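Local coordinates for protein fatty acid amide hydrolase (Candida albicans, PDB 6KVR) that probably hydrolyses monocarboxylic acid amides to the free carboxylate and ammonium, as a member of the amidase signature family, at residues N162-T168 against N178-G184; G171-K175 against L407-E413; T416-W421 against E476-N480. Residues are numbered along the deposited sequence.

Interaction 1. Residues N162-T168 against N178-G184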
ATOM      1  N   ASN A 162       7.549  20.921   0.275  1.00 24.67           N
ATOM      2  CA  ASN A 162       7.947  21.776   1.391  1.00 27.46           C
ATOM      3  C   ASN A 162       9.440  22.060   1.341  1.00 24.24           C
ATOM      4  O   ASN A 162      10.258  21.137   1.294  1.00 25.00           O
ATOM      5  CB  ASN A 162       7.620  21.116   2.743  1.00 23.77           C
ATOM      6  CG  ASN A 162       6.167  21.259   3.138  1.00 27.68           C
ATOM      7  OD1 ASN A 162       5.408  21.979   2.490  1.00 25.24           O
ATOM      8  ND2 ASN A 162       5.774  20.581   4.219  1.00 27.44           N
ATOM      9  N   TYR A 163       9.787  23.336   1.360  1.00 22.57           N
ATOM     10  CA  TYR A 163      11.161  23.770   1.547  1.00 23.92           C
ATOM     11  C   TYR A 163      11.189  24.635   2.797  1.00 25.81           C
ATOM     12  O   TYR A 163      10.409  25.591   2.909  1.00 24.61           O
ATOM     13  CB  TYR A 163      11.687  24.557   0.332  1.00 24.36           C
ATOM     14  CG  TYR A 163      13.200  24.689   0.307  1.00 26.57           C
ATOM     15  CD1 TYR A 163      13.846  25.602   1.126  1.00 24.00           C
ATOM     16  CD2 TYR A 163      13.979  23.889  -0.532  1.00 25.71           C
ATOM     17  CE1 TYR A 163      15.220  25.729   1.104  1.00 29.70           C
ATOM     18  CE2 TYR A 163      15.361  24.001  -0.555  1.00 26.79           C
ATOM     19  CZ  TYR A 163      15.971  24.931   0.264  1.00 30.53           C
ATOM     20  OH  TYR A 163      17.337  25.056   0.266  1.00 30.05           O
ATOM     21  N   LYS A 164      12.094  24.306   3.719  1.00 27.04           N
ATOM     22  CA  LYS A 164      12.137  24.966   5.018  1.00 26.90           C
ATOM     23  C   LYS A 164      12.274  26.477   4.870  1.00 31.38           C
ATOM     24  O   LYS A 164      13.165  26.971   4.175  1.00 32.18           O
ATOM     25  CB  LYS A 164      13.295  24.409   5.837  1.00 32.70           C
ATOM     26  CG  LYS A 164      13.778  25.322   6.931  1.00 33.15           C
ATOM     27  CD  LYS A 164      14.832  24.635   7.778  1.00 41.54           C
ATOM     28  CE  LYS A 164      15.270  25.544   8.922  1.00 48.11           C
ATOM     29  NZ  LYS A 164      15.856  24.779  10.060  1.00 54.88           N
ATOM     30  N   ASP A 165      11.356  27.200   5.511  1.00 29.62           N
ATOM     31  CA  ASP A 165      11.381  28.651   5.634  1.00 31.30           C
ATOM     32  C   ASP A 165      11.186  29.355   4.303  1.00 29.99           C
ATOM     33  O   ASP A 165      11.607  30.496   4.148  1.00 29.43           O
ATOM     34  CB  ASP A 165      12.665  29.139   6.303  1.00 33.46           C
ATOM     35  CG  ASP A 165      12.758  28.684   7.748  1.00 41.47           C
ATOM     36  OD1 ASP A 165      11.683  28.572   8.377  1.00 40.64           O
ATOM     37  OD2 ASP A 165      13.879  28.421   8.243  1.00 42.20           O
ATOM     38  N   LYS A 166      10.520  28.716   3.347  1.00 29.30           N
ATOM     39  CA  LYS A 166      10.221  29.353   2.074  1.00 27.80           C
ATOM     40  C   LYS A 166       8.776  29.093   1.690  1.00 29.63           C
ATOM     41  O   LYS A 166       8.197  28.065   2.054  1.00 28.98           O
ATOM     42  CB  LYS A 166      11.152  28.868   0.978  1.00 29.38           C
ATOM     43  CG  LYS A 166      12.452  29.615   0.983  1.00 28.04           C
ATOM     44  CD  LYS A 166      13.441  29.035   0.008  1.00 33.52           C
ATOM     45  CE  LYS A 166      14.702  29.896  -0.044  1.00 32.83           C
ATOM     46  NZ  LYS A 166      15.796  28.928  -0.138  1.00 37.41           N
ATOM     47  N   ILE A 167       8.189  30.066   0.984  1.00 28.64           N
ATOM     48  CA  ILE A 167       6.835  29.904   0.480  1.00 26.34           C
ATOM     49  C   ILE A 167       6.736  28.583  -0.251  1.00 29.58           C
ATOM     50  O   ILE A 167       7.599  28.243  -1.070  1.00 27.06           O
ATOM     51  CB  ILE A 167       6.456  31.060  -0.460  1.00 26.04           C
ATOM     52  CG1 ILE A 167       6.328  32.376   0.297  1.00 28.05           C
ATOM     53  CG2 ILE A 167       5.150  30.733  -1.191  1.00 26.15           C
ATOM     54  CD1 ILE A 167       6.355  33.598  -0.663  1.00 31.79           C
ATOM     55  N   THR A 168       5.675  27.833   0.046  1.00 23.47           N
ATOM     56  CA  THR A 168       5.348  26.601  -0.656  1.00 26.68           C
ATOM     57  C   THR A 168       3.866  26.660  -0.995  1.00 23.57           C
ATOM     58  O   THR A 168       3.014  26.489  -0.119  1.00 26.12           O
ATOM     59  CB  THR A 168       5.684  25.379   0.191  1.00 23.48           C
ATOM     60  OG1 THR A 168       7.059  25.449   0.561  1.00 23.63           O
ATOM     61  CG2 THR A 168       5.427  24.081  -0.592  1.00 22.83           C
ATOM     62  N   ASN A 178       1.867  30.363   2.717  1.00 29.27           N
ATOM     63  CA  ASN A 178       2.176  29.127   3.423  1.00 24.28           C
ATOM     64  C   ASN A 178       3.691  28.934   3.450  1.00 28.06           C
ATOM     65  O   ASN A 178       4.305  28.678   2.410  1.00 29.69           O
ATOM     66  CB  ASN A 178       1.478  27.950   2.750  1.00 27.66           C
ATOM     67  CG  ASN A 178       1.823  26.623   3.399  1.00 31.79           C
ATOM     68  OD1 ASN A 178       1.577  26.431   4.584  1.00 24.83           O
ATOM     69  ND2 ASN A 178       2.420  25.710   2.628  1.00 23.47           N
ATOM     70  N   ILE A 179       4.293  29.049   4.628  1.00 28.07           N
ATOM     71  CA  ILE A 179       5.734  28.898   4.805  1.00 29.00           C
ATOM     72  C   ILE A 179       5.980  27.778   5.810  1.00 27.39           C
ATOM     73  O   ILE A 179       5.894  27.989   7.018  1.00 30.17           O
ATOM     74  CB  ILE A 179       6.394  30.211   5.273  1.00 28.34           C
ATOM     75  CG1 ILE A 179       6.079  31.361   4.318  1.00 25.73           C
ATOM     76  CG2 ILE A 179       7.910  30.044   5.415  1.00 28.11           C
ATOM     77  CD1 ILE A 179       6.801  32.674   4.671  1.00 30.23           C
ATOM     78  N   PRO A 180       6.324  26.574   5.348  1.00 29.24           N
ATOM     79  CA  PRO A 180       6.621  25.474   6.280  1.00 30.73           C
ATOM     80  C   PRO A 180       7.904  25.698   7.075  1.00 30.62           C
ATOM     81  O   PRO A 180       8.833  26.395   6.652  1.00 28.05           O
ATOM     82  CB  PRO A 180       6.758  24.249   5.368  1.00 29.59           C
ATOM     83  CG  PRO A 180       7.043  24.818   3.996  1.00 29.16           C
ATOM     84  CD  PRO A 180       6.369  26.153   3.936  1.00 24.67           C
ATOM     85  N   ASN A 181       7.956  25.055   8.244  1.00 29.26           N
ATOM     86  CA  ASN A 181       9.100  25.126   9.149  1.00 34.47           C
ATOM     87  C   ASN A 181      10.195  24.120   8.826  1.00 33.82           C
ATOM     88  O   ASN A 181      11.218  24.108   9.521  1.00 35.00           O
ATOM     89  CB  ASN A 181       8.660  24.874  10.592  1.00 36.61           C
ATOM     90  CG  ASN A 181       7.812  25.977  11.138  1.00 44.73           C
ATOM     91  OD1 ASN A 181       6.764  25.725  11.734  1.00 43.63           O
ATOM     92  ND2 ASN A 181       8.257  27.213  10.951  1.00 40.09           N
ATOM     93  N   SER A 182       9.997  23.255   7.830  1.00 29.35           N
ATOM     94  CA  SER A 182      10.978  22.214   7.556  1.00 30.14           C
ATOM     95  C   SER A 182      10.823  21.712   6.125  1.00 31.20           C
ATOM     96  O   SER A 182       9.783  21.894   5.482  1.00 31.64           O
ATOM     97  CB  SER A 182      10.834  21.054   8.549  1.00 34.43           C
ATOM     98  OG  SER A 182       9.569  20.441   8.400  1.00 39.18           O
ATOM     99  N   HIS A 183      11.890  21.098   5.626  1.00 28.27           N
ATOM    100  CA  HIS A 183      11.805  20.366   4.375  1.00 27.40           C
ATOM    101  C   HIS A 183      10.764  19.258   4.487  1.00 29.01           C
ATOM    102  O   HIS A 183      10.503  18.729   5.569  1.00 28.85           O
ATOM    103  CB  HIS A 183      13.160  19.748   4.038  1.00 25.86           C
ATOM    104  CG  HIS A 183      14.215  20.746   3.669  1.00 31.31           C
ATOM    105  ND1 HIS A 183      13.921  22.019   3.229  1.00 25.78           N
ATOM    106  CD2 HIS A 183      15.568  20.652   3.678  1.00 27.67           C
ATOM    107  CE1 HIS A 183      15.046  22.664   2.978  1.00 28.13           C
ATOM    108  NE2 HIS A 183      16.057  21.856   3.237  1.00 27.14           N
ATOM    109  N   GLY A 184      10.172  18.902   3.352  1.00 24.91           N
ATOM    110  CA  GLY A 184       9.451  17.654   3.266  1.00 23.92           C
ATOM    111  C   GLY A 184      10.410  16.491   3.381  1.00 26.02           C
ATOM    112  O   GLY A 184      11.633  16.662   3.399  1.00 26.51           O
TER
HETATM  113  O   HOH W   1       7.748  19.690   6.023  1.00 29.08           O
HETATM  114  O   HOH W   2       3.090  22.972   3.437  1.00 31.17           O
HETATM  115  O   HOH W   3      19.056  22.892   2.373  1.00 44.32           O
HETATM  116  O   HOH W   4      11.751  27.142  10.584  1.00 41.47           O
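Pro-180, His-183 and Asn-162 each give up 73 to 74 Å² here, and the contact is best read from them. Pro-180 points its ring at the opposite segment: Pro-180 CG lies 3.6 Å from Asn-162 OD1 and 3.5 Å from Thr-168 OG1. The type II turn Tyr-163 to Lys-166, closed by Lys-166 N to Tyr-163 O at 3.2 Å, places Asp-165 (phi 67°) so that Asp-165 N donates to Pro-180 O (2.9 Å). His-183 starts away from the partner, yet its imidazole returns: His-183 ND1 accepts from Lys-164 N (3.0 Å, 173°), and the ring edge meets the face of Tyr-163 in a T-shaped pair, centroids 4.5 Å apart and planes at 63°. Neither segment is a regular strand; both belong to the excursion linking strand 155-158 of the central sheet to helix 185-192, and the CA register runs antiparallel, from Asn-162 with Gly-184 to Ile-167 with Ile-179. Asn-162 O accepts from Gly-184 N (3.0 Å), the N-cap residue of that helix, and its side chain reaches Ser-182 O and Asn-178 ND2 through waters. At the far end Asn-178 grips Thr-168 twice, by Thr-168 N to Asn-178 O and Asn-178 ND2 to Thr-168 O, both 2.9 Å; Thr-168 OG1 also bonds Arg-200.

Interaction 2. Residues G171-K175 against L407-E413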
ATOM      1  N   GLY A 171       1.341  25.965  -6.707  1.00 26.44           N
ATOM      2  CA  GLY A 171       0.569  26.574  -7.767  1.00 26.12           C
ATOM      3  C   GLY A 171      -0.714  27.271  -7.342  1.00 27.33           C
ATOM      4  O   GLY A 171      -1.399  27.842  -8.204  1.00 27.73           O
ATOM      5  N   TYR A 172      -1.065  27.254  -6.054  1.00 25.72           N
ATOM      6  CA  TYR A 172      -2.296  27.873  -5.563  1.00 25.69           C
ATOM      7  C   TYR A 172      -1.960  29.238  -4.979  1.00 25.58           C
ATOM      8  O   TYR A 172      -1.125  29.339  -4.072  1.00 25.48           O
ATOM      9  CB  TYR A 172      -2.978  27.005  -4.503  1.00 25.73           C
ATOM     10  CG  TYR A 172      -3.404  25.632  -4.981  1.00 27.69           C
ATOM     11  CD1 TYR A 172      -4.570  25.461  -5.725  1.00 24.99           C
ATOM     12  CD2 TYR A 172      -2.645  24.506  -4.687  1.00 24.97           C
ATOM     13  CE1 TYR A 172      -4.974  24.202  -6.157  1.00 22.64           C
ATOM     14  CE2 TYR A 172      -3.029  23.251  -5.123  1.00 28.16           C
ATOM     15  CZ  TYR A 172      -4.194  23.107  -5.860  1.00 26.96           C
ATOM     16  OH  TYR A 172      -4.583  21.859  -6.282  1.00 26.46           O
ATOM     17  N   VAL A 173      -2.590  30.292  -5.503  1.00 24.76           N
ATOM     18  CA  VAL A 173      -2.270  31.628  -4.998  1.00 23.92           C
ATOM     19  C   VAL A 173      -2.669  31.744  -3.532  1.00 26.30           C
ATOM     20  O   VAL A 173      -1.951  32.349  -2.725  1.00 23.13           O
ATOM     21  CB  VAL A 173      -2.931  32.713  -5.869  1.00 29.75           C
ATOM     22  CG1 VAL A 173      -2.943  34.060  -5.134  1.00 22.03           C
ATOM     23  CG2 VAL A 173      -2.172  32.823  -7.195  1.00 27.25           C
ATOM     24  N   SER A 174      -3.795  31.117  -3.156  1.00 22.90           N
ATOM     25  CA  SER A 174      -4.213  31.109  -1.763  1.00 27.80           C
ATOM     26  C   SER A 174      -3.121  30.615  -0.822  1.00 25.93           C
ATOM     27  O   SER A 174      -3.121  30.989   0.352  1.00 28.01           O
ATOM     28  CB  SER A 174      -5.473  30.256  -1.604  1.00 25.30           C
ATOM     29  OG  SER A 174      -5.155  28.879  -1.740  1.00 30.73           O
ATOM     30  N   LYS A 175      -2.169  29.819  -1.309  1.00 25.87           N
ATOM     31  CA  LYS A 175      -1.109  29.277  -0.468  1.00 24.79           C
ATOM     32  C   LYS A 175       0.184  30.084  -0.541  1.00 26.16           C
ATOM     33  O   LYS A 175       1.212  29.641  -0.013  1.00 24.40           O
ATOM     34  CB  LYS A 175      -0.831  27.817  -0.843  1.00 24.28           C
ATOM     35  CG  LYS A 175      -1.977  26.880  -0.529  1.00 24.93           C
ATOM     36  CD  LYS A 175      -1.877  26.476   0.933  1.00 32.53           C
ATOM     37  CE  LYS A 175      -3.171  25.978   1.518  1.00 37.88           C
ATOM     38  NZ  LYS A 175      -2.839  25.244   2.764  1.00 42.57           N
ATOM     39  N   LEU A 407      -9.032  25.173  -2.428  1.00 26.74           N
ATOM     40  CA  LEU A 407      -7.745  25.851  -2.586  1.00 26.70           C
ATOM     41  C   LEU A 407      -7.810  26.956  -3.634  1.00 22.57           C
ATOM     42  O   LEU A 407      -7.132  27.970  -3.492  1.00 25.54           O
ATOM     43  CB  LEU A 407      -6.659  24.839  -2.934  1.00 26.24           C
ATOM     44  CG  LEU A 407      -6.382  23.818  -1.817  1.00 30.37           C
ATOM     45  CD1 LEU A 407      -5.875  22.518  -2.408  1.00 25.21           C
ATOM     46  CD2 LEU A 407      -5.384  24.377  -0.801  1.00 25.90           C
ATOM     47  N   LEU A 408      -8.630  26.795  -4.671  1.00 23.83           N
ATOM     48  CA  LEU A 408      -8.717  27.806  -5.721  1.00 23.98           C
ATOM     49  C   LEU A 408      -9.590  28.988  -5.303  1.00 28.35           C
ATOM     50  O   LEU A 408      -9.219  30.143  -5.536  1.00 27.24           O
ATOM     51  CB  LEU A 408      -9.250  27.183  -7.013  1.00 20.95           C
ATOM     52  CG  LEU A 408      -8.284  26.321  -7.850  1.00 25.97           C
ATOM     53  CD1 LEU A 408      -9.029  25.507  -8.919  1.00 25.14           C
ATOM     54  CD2 LEU A 408      -7.144  27.133  -8.478  1.00 21.88           C
ATOM     55  N   SER A 409     -10.746  28.723  -4.682  1.00 26.35           N
ATOM     56  CA  SER A 409     -11.646  29.795  -4.259  1.00 29.62           C
ATOM     57  C   SER A 409     -11.096  30.592  -3.075  1.00 33.76           C
ATOM     58  O   SER A 409     -11.545  31.725  -2.848  1.00 30.83           O
ATOM     59  CB  SER A 409     -13.028  29.225  -3.905  1.00 27.70           C
ATOM     60  OG  SER A 409     -12.964  28.420  -2.727  1.00 24.63           O
ATOM     61  N   GLY A 410     -10.135  30.040  -2.324  1.00 32.43           N
ATOM     62  CA  GLY A 410      -9.518  30.804  -1.246  1.00 27.53           C
ATOM     63  C   GLY A 410      -8.836  32.081  -1.705  1.00 31.07           C
ATOM     64  O   GLY A 410      -8.643  33.001  -0.900  1.00 31.33           O
ATOM     65  N   SER A 411      -8.428  32.150  -2.973  1.00 28.11           N
ATOM     66  CA  SER A 411      -7.882  33.372  -3.533  1.00 28.01           C
ATOM     67  C   SER A 411      -8.730  33.937  -4.661  1.00 29.83           C
ATOM     68  O   SER A 411      -8.450  35.050  -5.121  1.00 25.90           O
ATOM     69  CB  SER A 411      -6.461  33.130  -4.058  1.00 25.72           C
ATOM     70  OG  SER A 411      -6.526  32.514  -5.338  1.00 27.30           O
ATOM     71  N   ASN A 412      -9.721  33.185  -5.148  1.00 31.42           N
ATOM     72  CA  ASN A 412     -10.550  33.594  -6.279  1.00 30.98           C
ATOM     73  C   ASN A 412      -9.728  33.875  -7.541  1.00 28.29           C
ATOM     74  O   ASN A 412     -10.169  34.620  -8.418  1.00 31.49           O
ATOM     75  CB  ASN A 412     -11.404  34.800  -5.893  1.00 30.46           C
ATOM     76  CG  ASN A 412     -12.553  34.408  -4.997  1.00 35.10           C
ATOM     77  OD1 ASN A 412     -12.611  34.790  -3.830  1.00 42.45           O
ATOM     78  ND2 ASN A 412     -13.451  33.597  -5.525  1.00 34.21           N
ATOM     79  N   GLU A 413      -8.544  33.262  -7.647  1.00 25.16           N
ATOM     80  CA  GLU A 413      -7.662  33.462  -8.793  1.00 22.53           C
ATOM     81  C   GLU A 413      -8.324  32.970 -10.079  1.00 24.52           C
ATOM     82  O   GLU A 413      -9.130  32.035 -10.048  1.00 27.45           O
ATOM     83  CB  GLU A 413      -6.328  32.725  -8.587  1.00 28.45           C
ATOM     84  CG  GLU A 413      -6.441  31.190  -8.393  1.00 22.51           C
ATOM     85  CD  GLU A 413      -5.077  30.467  -8.465  1.00 29.58           C
ATOM     86  OE1 GLU A 413      -4.404  30.532  -9.528  1.00 28.69           O
ATOM     87  OE2 GLU A 413      -4.667  29.831  -7.457  1.00 25.99           O
TER
HETATM   88  O   HOH W   5      -1.701  29.719 -10.463  1.00 29.62           O
HETATM   89  O   HOH W   6      -5.870  29.915  -4.968  1.00 20.54           O
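Residues 173-175 form a short 3-10 turn, with Lys-175 N bonded to Tyr-172 O at 3.0 Å, and face the C-terminal part of helix 402-409, beyond which Asn-412 is the first residue to leave helical angles (phi 58°). The backbones come closest at Ser-174 and Ser-411, CA atoms 4.7 Å apart. Leu-407 is the most covered residue, at 96 Å²: Leu-407 CB sits 3.8 Å from the centroid of the Tyr-172 ring, 23° off the normal, a CH-pi contact, and Leu-407 O accepts from Ser-174 OG at 2.8 Å. Glu-413 OE2 accepts a hydrogen bond from Val-173 N (2.9 Å, 173°), while OE1 is held by Gln-205 and Asn-215. A water accepts from Ser-174 N and lies within 2.7 to 2.8 Å of Leu-407 O, Ser-411 OG and Glu-413 OE2. Ser-411 OG accepts from Glu-413 N (3.2 Å), an ST turn just past the helix. With the Tyr-172 side chain about 5 Å from that of Leu-207, a predicted substrate-binding residue, this is a buried loop-to-helix junction beside the probable substrate site of an amidase signature enzyme.

Interaction 3. Residues T416-W421 against E476-N480; sequences TKLTKW and EEVYN
Build residues 417-421 as the start of helix 417-423, with Thr-416 at the N-cap position (phi/psi -72/158°) and Lys-420 N bonded to Thr-416 O at 3.1 Å. Residues 476-480 form an irregular strip beside it; set Leu-418 CA 6.1 Å from Glu-476 CA and Trp-421 CA 7.6 Å from Tyr-479 CA. Lys-417, Leu-418 and Trp-421, spaced one and three residues apart, turn their CB atoms toward the strip. The Leu-418 side chain (m, t; chi1 -71°, chi2 -173°) lies about 10 Å from that of Ser-233, a predicted active-site residue.

Glu-476 comes first, with positive phi (64/23°). Glu-476 O accepts from Lys-417 NZ at 2.7 Å, the lysine being all trans, and Glu-476 CA lies 3.7 Å from Leu-418 CD1. A water joins its carboxylate to the helix start, 2.6 Å from Glu-476 OE1 and 3.0 Å from Lys-417 N; Glu-476 N is hydrogen-bonded to Asp-211. Glu-477 turns away and is barely covered. Val-478 has a p rotamer, with Val-478 CG1 4.0 Å from Leu-418 CD1. Tyr-479 (m, chi2 -83°) buries most, 88 Å². Tyr-479 OH accepts from Lys-417 NZ at 2.8 Å, and Tyr-479 CE1 lies 4.1 Å from Leu-418 CD2. Trp-421, t with chi2 -104°, receives the tyrosine edge on its indole face: six-membered ring centroid to that of Tyr-479 5.1 Å, planes at 72°, a T-shaped stack. Trp-421 NE1 also donates to Tyr-479 O (3.1 Å, 136°), an oxygen shared with Tyr-425 OH. Asn-480 ends the strip without touching the helix.

The result is a helix start clasped by the loop connecting strand 462-466 to helix 482-490 of the amidase fold.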
ATOM      1  N   THR A 416      -7.255  28.808 -15.205  1.00 23.97           N
ATOM      2  CA  THR A 416      -6.535  28.524 -16.441  1.00 26.32           C
ATOM      3  C   THR A 416      -7.365  27.608 -17.356  1.00 24.24           C
ATOM      4  O   THR A 416      -8.276  26.897 -16.912  1.00 25.06           O
ATOM      5  CB  THR A 416      -5.185  27.910 -16.058  1.00 33.36           C
ATOM      6  OG1 THR A 416      -4.273  28.964 -15.686  1.00 33.31           O
ATOM      7  CG2 THR A 416      -4.612  27.005 -17.117  1.00 31.73           C
ATOM      8  N   LYS A 417      -7.058  27.646 -18.654  1.00 20.80           N
ATOM      9  CA  LYS A 417      -7.791  26.834 -19.625  1.00 26.48           C
ATOM     10  C   LYS A 417      -7.705  25.341 -19.298  1.00 24.47           C
ATOM     11  O   LYS A 417      -8.722  24.635 -19.274  1.00 22.71           O
ATOM     12  CB  LYS A 417      -7.260  27.098 -21.039  1.00 24.74           C
ATOM     13  CG  LYS A 417      -7.898  26.202 -22.095  1.00 31.08           C
ATOM     14  CD  LYS A 417      -7.244  26.345 -23.456  1.00 31.29           C
ATOM     15  CE  LYS A 417      -7.547  25.119 -24.307  1.00 34.00           C
ATOM     16  NZ  LYS A 417      -6.712  25.095 -25.526  1.00 33.01           N
ATOM     17  N   LEU A 418      -6.498  24.831 -19.076  1.00 21.09           N
ATOM     18  CA  LEU A 418      -6.407  23.400 -18.792  1.00 22.65           C
ATOM     19  C   LEU A 418      -6.867  23.060 -17.383  1.00 21.69           C
ATOM     20  O   LEU A 418      -7.034  21.876 -17.081  1.00 22.71           O
ATOM     21  CB  LEU A 418      -4.980  22.882 -19.037  1.00 17.73           C
ATOM     22  CG  LEU A 418      -4.625  22.833 -20.535  1.00 21.37           C
ATOM     23  CD1 LEU A 418      -3.274  22.168 -20.810  1.00 23.09           C
ATOM     24  CD2 LEU A 418      -5.755  22.164 -21.360  1.00 19.63           C
ATOM     25  N   THR A 419      -7.101  24.063 -16.533  1.00 20.11           N
ATOM     26  CA  THR A 419      -7.683  23.819 -15.215  1.00 21.89           C
ATOM     27  C   THR A 419      -9.170  23.530 -15.347  1.00 21.01           C
ATOM     28  O   THR A 419      -9.676  22.564 -14.765  1.00 23.26           O
ATOM     29  CB  THR A 419      -7.439  25.022 -14.298  1.00 21.81           C
ATOM     30  OG1 THR A 419      -6.103  24.971 -13.791  1.00 26.06           O
ATOM     31  CG2 THR A 419      -8.399  25.045 -13.129  1.00 23.64           C
ATOM     32  N   LYS A 420      -9.877  24.361 -16.121  1.00 23.23           N
ATOM     33  CA  LYS A 420     -11.248  24.053 -16.514  1.00 22.60           C
ATOM     34  C   LYS A 420     -11.339  22.652 -17.116  1.00 22.88           C
ATOM     35  O   LYS A 420     -12.284  21.904 -16.847  1.00 20.85           O
ATOM     36  CB  LYS A 420     -11.739  25.098 -17.519  1.00 21.77           C
ATOM     37  CG  LYS A 420     -11.724  26.541 -16.992  1.00 28.18           C
ATOM     38  CD  LYS A 420     -12.195  27.531 -18.074  1.00 33.23           C
ATOM     39  CE  LYS A 420     -12.467  28.917 -17.505  1.00 34.34           C
ATOM     40  NZ  LYS A 420     -12.808  29.917 -18.573  1.00 47.39           N
ATOM     41  N   TRP A 421     -10.351  22.284 -17.927  1.00 19.75           N
ATOM     42  CA  TRP A 421     -10.339  20.967 -18.547  1.00 20.69           C
ATOM     43  C   TRP A 421     -10.308  19.852 -17.493  1.00 22.30           C
ATOM     44  O   TRP A 421     -11.136  18.934 -17.525  1.00 21.09           O
ATOM     45  CB  TRP A 421      -9.140  20.873 -19.504  1.00 21.62           C
ATOM     46  CG  TRP A 421      -8.983  19.545 -20.138  1.00 24.83           C
ATOM     47  CD1 TRP A 421      -8.066  18.583 -19.808  1.00 24.36           C
ATOM     48  CD2 TRP A 421      -9.785  18.989 -21.191  1.00 25.13           C
ATOM     49  NE1 TRP A 421      -8.235  17.473 -20.607  1.00 21.97           N
ATOM     50  CE2 TRP A 421      -9.290  17.692 -21.455  1.00 25.84           C
ATOM     51  CE3 TRP A 421     -10.867  19.462 -21.939  1.00 24.97           C
ATOM     52  CZ2 TRP A 421      -9.832  16.869 -22.449  1.00 28.11           C
ATOM     53  CZ3 TRP A 421     -11.412  18.642 -22.922  1.00 28.98           C
ATOM     54  CH2 TRP A 421     -10.894  17.361 -23.166  1.00 30.73           C
ATOM     55  N   GLU A 476      -0.985  24.866 -23.517  1.00 28.69           N
ATOM     56  CA  GLU A 476      -2.411  24.861 -23.194  1.00 25.84           C
ATOM     57  C   GLU A 476      -3.232  24.054 -24.201  1.00 27.47           C
ATOM     58  O   GLU A 476      -4.449  24.249 -24.316  1.00 27.18           O
ATOM     59  CB  GLU A 476      -2.956  26.290 -23.076  1.00 28.54           C
ATOM     60  CG  GLU A 476      -2.148  27.216 -22.148  1.00 30.04           C
ATOM     61  CD  GLU A 476      -2.934  28.463 -21.706  1.00 34.87           C
ATOM     62  OE1 GLU A 476      -3.731  28.408 -20.727  1.00 38.57           O
ATOM     63  OE2 GLU A 476      -2.751  29.513 -22.362  1.00 40.37           O
ATOM     64  N   GLU A 477      -2.598  23.117 -24.907  1.00 27.76           N
ATOM     65  CA  GLU A 477      -3.264  22.331 -25.951  1.00 26.58           C
ATOM     66  C   GLU A 477      -2.909  20.851 -25.822  1.00 28.43           C
ATOM     67  O   GLU A 477      -2.560  20.183 -26.799  1.00 28.58           O
ATOM     68  CB  GLU A 477      -2.907  22.874 -27.343  1.00 28.16           C
ATOM     69  CG  GLU A 477      -3.677  24.151 -27.703  1.00 34.71           C
ATOM     70  CD  GLU A 477      -3.484  24.588 -29.148  1.00 36.07           C
ATOM     71  OE1 GLU A 477      -4.089  23.971 -30.053  1.00 39.43           O
ATOM     72  OE2 GLU A 477      -2.760  25.588 -29.366  1.00 42.91           O
ATOM     73  N   VAL A 478      -2.989  20.315 -24.605  1.00 25.70           N
ATOM     74  CA  VAL A 478      -2.785  18.889 -24.393  1.00 27.47           C
ATOM     75  C   VAL A 478      -3.895  18.383 -23.476  1.00 25.41           C
ATOM     76  O   VAL A 478      -4.032  18.847 -22.337  1.00 23.15           O
ATOM     77  CB  VAL A 478      -1.382  18.570 -23.838  1.00 25.58           C
ATOM     78  CG1 VAL A 478      -1.008  19.476 -22.657  1.00 24.51           C
ATOM     79  CG2 VAL A 478      -1.263  17.105 -23.480  1.00 22.04           C
ATOM     80  N   TYR A 479      -4.686  17.432 -23.983  1.00 24.76           N
ATOM     81  CA  TYR A 479      -5.965  17.029 -23.422  1.00 20.59           C
ATOM     82  C   TYR A 479      -6.042  15.562 -23.029  1.00 24.31           C
ATOM     83  O   TYR A 479      -6.750  15.229 -22.073  1.00 22.50           O
ATOM     84  CB  TYR A 479      -7.083  17.310 -24.431  1.00 22.87           C
ATOM     85  CG  TYR A 479      -7.044  18.711 -25.017  1.00 24.23           C
ATOM     86  CD1 TYR A 479      -7.598  19.789 -24.329  1.00 26.56           C
ATOM     87  CD2 TYR A 479      -6.458  18.950 -26.247  1.00 26.58           C
ATOM     88  CE1 TYR A 479      -7.561  21.069 -24.850  1.00 27.92           C
ATOM     89  CE2 TYR A 479      -6.413  20.224 -26.786  1.00 27.86           C
ATOM     90  CZ  TYR A 479      -6.968  21.276 -26.085  1.00 29.67           C
ATOM     91  OH  TYR A 479      -6.920  22.531 -26.620  1.00 29.01           O
ATOM     92  N   ASN A 480      -5.355  14.675 -23.743  1.00 25.14           N
ATOM     93  CA  ASN A 480      -5.450  13.240 -23.519  1.00 22.09           C
ATOM     94  C   ASN A 480      -4.235  12.734 -22.749  1.00 21.30           C
ATOM     95  O   ASN A 480      -3.103  12.798 -23.251  1.00 22.41           O
ATOM     96  CB  ASN A 480      -5.561  12.496 -24.846  1.00 21.87           C
ATOM     97  CG  ASN A 480      -5.359  11.020 -24.680  1.00 20.29           C
ATOM     98  OD1 ASN A 480      -5.984  10.399 -23.827  1.00 23.29           O
ATOM     99  ND2 ASN A 480      -4.457  10.454 -25.459  1.00 22.48           N
TER
HETATM  100  O   HOH W   7      -5.764  29.959 -20.066  1.00 33.23           O

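Overall arrangement
Along the chain, interactions 1 and 2 interlock: 171-175 lies between the two segments of interaction 1, all three on the connection from strand 155-158 to helix 185-192. Their centres are 18 Å apart, and they touch where Thr-168 O comes 4.1 Å from Lys-175 CB. Interaction 2 reaches forward to the C-terminal part of helix 402-409; interaction 3 follows in series on helix 417-423, its centre again 18 Å away, with Leu-408 CD1 packed 4.3 Å from Thr-419 CG2. Interactions 1 and 3 do not touch, their nearest atoms being about 16 Å apart. Interaction 2 thus bridges the other two, joining distant parts of the amidase sequence near residues predicted to bind substrate.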